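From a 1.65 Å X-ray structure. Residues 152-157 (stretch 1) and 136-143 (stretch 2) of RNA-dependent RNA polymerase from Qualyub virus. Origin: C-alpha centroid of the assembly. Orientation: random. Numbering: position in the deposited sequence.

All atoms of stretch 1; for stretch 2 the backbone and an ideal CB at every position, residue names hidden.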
# COMPACT_ATOMS: atom_id res chain seq x y z
N ASP A 152 2.79 8.89 0.33
CA ASP A 152 3.68 9.19 1.44
C ASP A 152 3.41 8.20 2.57
O ASP A 152 2.42 7.47 2.57
CB ASP A 152 3.48 10.62 1.92
CG ASP A 152 3.90 11.64 0.87
OD1 ASP A 152 3.09 12.52 0.53
OD2 ASP A 152 5.06 11.54 0.39
N PHE A 153 4.32 8.17 3.55
CA PHE A 153 4.21 7.22 4.65
C PHE A 153 3.59 7.90 5.87
O PHE A 153 3.86 9.07 6.15
CB PHE A 153 5.59 6.66 5.01
CG PHE A 153 5.59 5.70 6.16
CD1 PHE A 153 4.75 4.60 6.17
CD2 PHE A 153 6.48 5.87 7.21
CE1 PHE A 153 4.76 3.70 7.23
CE2 PHE A 153 6.51 4.98 8.27
CZ PHE A 153 5.64 3.89 8.29
N LEU A 154 2.75 7.16 6.59
CA LEU A 154 2.09 7.70 7.78
C LEU A 154 2.48 6.86 8.99
O LEU A 154 2.30 5.64 8.97
CB LEU A 154 0.57 7.71 7.60
CG LEU A 154 0.01 8.67 6.55
CD1 LEU A 154 -1.47 8.33 6.35
CD2 LEU A 154 0.16 10.11 6.97
N VAL A 155 2.99 7.50 10.03
CA VAL A 155 3.37 6.83 11.27
C VAL A 155 2.28 7.09 12.32
O VAL A 155 2.05 8.26 12.65
CB VAL A 155 4.73 7.30 11.80
CG1 VAL A 155 5.15 6.43 12.98
CG2 VAL A 155 5.78 7.27 10.71
N PRO A 156 1.64 6.07 12.86
CA PRO A 156 0.63 6.31 13.90
C PRO A 156 1.24 6.97 15.12
O PRO A 156 2.34 6.62 15.56
CB PRO A 156 0.11 4.91 14.22
CG PRO A 156 0.45 4.09 13.02
CD PRO A 156 1.74 4.64 12.51
N ILE A 157 0.52 7.95 15.66
CA ILE A 157 0.88 8.61 16.90
C ILE A 157 0.62 7.65 18.05
O ILE A 157 -0.43 7.00 18.08
CB ILE A 157 0.09 9.91 17.08
CG1 ILE A 157 0.49 10.94 16.03
CG2 ILE A 157 0.30 10.47 18.49
CD1 ILE A 157 -0.41 12.15 16.01
N UNK A 136 -6.67 -2.97 11.88
CA UNK A 136 -6.94 -1.55 11.94
C UNK A 136 -5.63 -0.79 11.74
O UNK A 136 -4.56 -1.38 11.56
CB UNK A 136 -7.60 -1.17 13.27
N UNK A 137 -5.71 0.53 11.79
CA UNK A 137 -4.56 1.34 11.40
C UNK A 137 -3.36 1.13 12.33
O UNK A 137 -2.22 1.32 11.91
CB UNK A 137 -4.95 2.82 11.38
N UNK A 138 -3.59 0.71 13.57
CA UNK A 138 -2.46 0.52 14.46
C UNK A 138 -1.62 -0.69 14.07
O UNK A 138 -0.42 -0.72 14.38
CB UNK A 138 -2.95 0.37 15.90
N UNK A 139 -2.20 -1.68 13.39
CA UNK A 139 -1.48 -2.87 12.96
C UNK A 139 -1.22 -2.87 11.46
O UNK A 139 -1.11 -3.93 10.84
CB UNK A 139 -2.26 -4.13 13.35
N UNK A 140 -1.15 -1.69 10.86
CA UNK A 140 -1.07 -1.59 9.41
C UNK A 140 0.15 -0.80 8.97
O UNK A 140 0.73 -0.00 9.73
CB UNK A 140 -2.34 -0.94 8.85
N UNK A 141 0.54 -1.04 7.72
CA UNK A 141 1.33 -0.07 6.97
C UNK A 141 0.35 0.95 6.42
O UNK A 141 -0.48 0.62 5.57
CB UNK A 141 2.15 -0.73 5.86
N UNK A 142 0.42 2.18 6.90
CA UNK A 142 -0.48 3.26 6.52
C UNK A 142 0.20 4.16 5.50
O UNK A 142 1.27 4.69 5.76
CB UNK A 142 -0.91 4.07 7.75
N UNK A 143 -0.45 4.36 4.35
CA UNK A 143 0.07 5.24 3.31
C UNK A 143 -0.89 6.39 3.05
O UNK A 143 -2.12 6.20 3.03
CB UNK A 143 0.32 4.46 2.02

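Stretch 2 enters through a turn and then runs as a strand against strand 152-156 in an antiparallel sense, the two directions 130° apart, so that contact is tight at 142 and 143 and opens toward 140.

Position 136 lies beyond the reach of stretch 1, which therefore does not restrict it. It is Asn136, whose OD1 accepts a hydrogen bond from the backbone N of 138 (2.9 Å).

At 137 the CA-to-CB bond points toward stretch 1, yet nothing lies within 5.5 Å of the ideal CB. A long side chain, aromatic or aliphatic, could cross the gap to Pro156. The residue is Tyr137: its CE2 approaches Pro156 CB at 4.1 Å, while its OH donates to water 1 (2.9 Å), which in turn donates to Ile157 O (2.9 Å).

Position 138 continues the 3-10 segment with CB directed sideways; many residues would fit, and a flexible apolar one could bend back to the proline. Leu138 does so, with CD2 4.1 Å from Pro156 CB.

Position 139 points away, leaving its choice open. Thr139 turns its OG1 back to Asn136 O (3.3 Å). At 140, sideways and extended, stretch 1 sets no demand, and Ala140 makes no contact with it.

At 141 the CB is sideways, 5.3 Å from Phe153 CE1, and the extended backbone suits a beta-branched or other aliphatic residue that could meet the ring. Ile141 places CG2 4.4 Å from Phe153 CE1.

At 142 the backbone O accepts a hydrogen bond from Leu154 N (3.0 Å), a link available to any residue type. Its CB lies on the same face of the sheet as Leu154, 3.8 Å from Leu154 O and 5.4 Å from Pro156 CG, so a small or medium side chain would fit, apolar or polar. Asn142 uses the space with its amide: ND2 packs 3.8 Å from Pro156 CG and donates to Tyr137 O (2.9 Å, nearly linear), tying the strand to the preceding turn. Water 2 accepts from Asn142 N (2.9 Å) and Asn142 ND2 (3.0 Å) and donates to Leu154 O (2.6 Å), bridging the strands where they diverge.

At 143 the CB shares a face with Phe153, in a non-hydrogen-bonded pair with CA atoms 4.8 Å apart. The neighboring ring favors a hydrophobic residue; several would serve. Leu143 sets CD2 4.1 Å from Phe153 CD1, at the ring edge, and its CA makes a CA-H...O contact with Asp152 O (3.3 Å).

Stretch 2 136-143: NYLTAINL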
# COMPACT_ATOMS: atom_id res chain seq x y z
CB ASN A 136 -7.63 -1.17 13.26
CG ASN A 136 -6.79 -1.49 14.49
OD1 ASN A 136 -5.59 -1.21 14.54
ND2 ASN A 136 -7.43 -2.05 15.50
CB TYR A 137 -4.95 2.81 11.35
CG TYR A 137 -4.99 3.50 12.68
CD1 TYR A 137 -6.05 3.32 13.56
CD2 TYR A 137 -3.96 4.35 13.06
CE1 TYR A 137 -6.09 3.97 14.78
CE2 TYR A 137 -3.99 5.01 14.25
CZ TYR A 137 -5.05 4.82 15.12
OH TYR A 137 -5.06 5.48 16.31
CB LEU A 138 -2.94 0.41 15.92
CG LEU A 138 -3.53 1.69 16.49
CD1 LEU A 138 -4.23 1.43 17.82
CD2 LEU A 138 -2.46 2.76 16.65
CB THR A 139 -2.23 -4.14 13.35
OG1 THR A 139 -3.39 -4.27 12.51
CG2 THR A 139 -2.65 -4.09 14.82
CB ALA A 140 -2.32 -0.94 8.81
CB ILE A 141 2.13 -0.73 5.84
CG1 ILE A 141 2.99 -1.87 6.39
CG2 ILE A 141 2.98 0.31 5.12
CD1 ILE A 141 3.78 -2.62 5.30
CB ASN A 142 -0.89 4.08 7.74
CG ASN A 142 -1.68 3.27 8.75
OD1 ASN A 142 -2.89 3.14 8.62
ND2 ASN A 142 -0.99 2.71 9.74
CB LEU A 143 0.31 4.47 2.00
CG LEU A 143 1.27 3.28 2.01
CD1 LEU A 143 1.66 2.95 0.57
CD2 LEU A 143 2.50 3.57 2.84
O HOH W 1 -2.71 7.25 16.35
O HOH W 2 1.98 3.02 9.19
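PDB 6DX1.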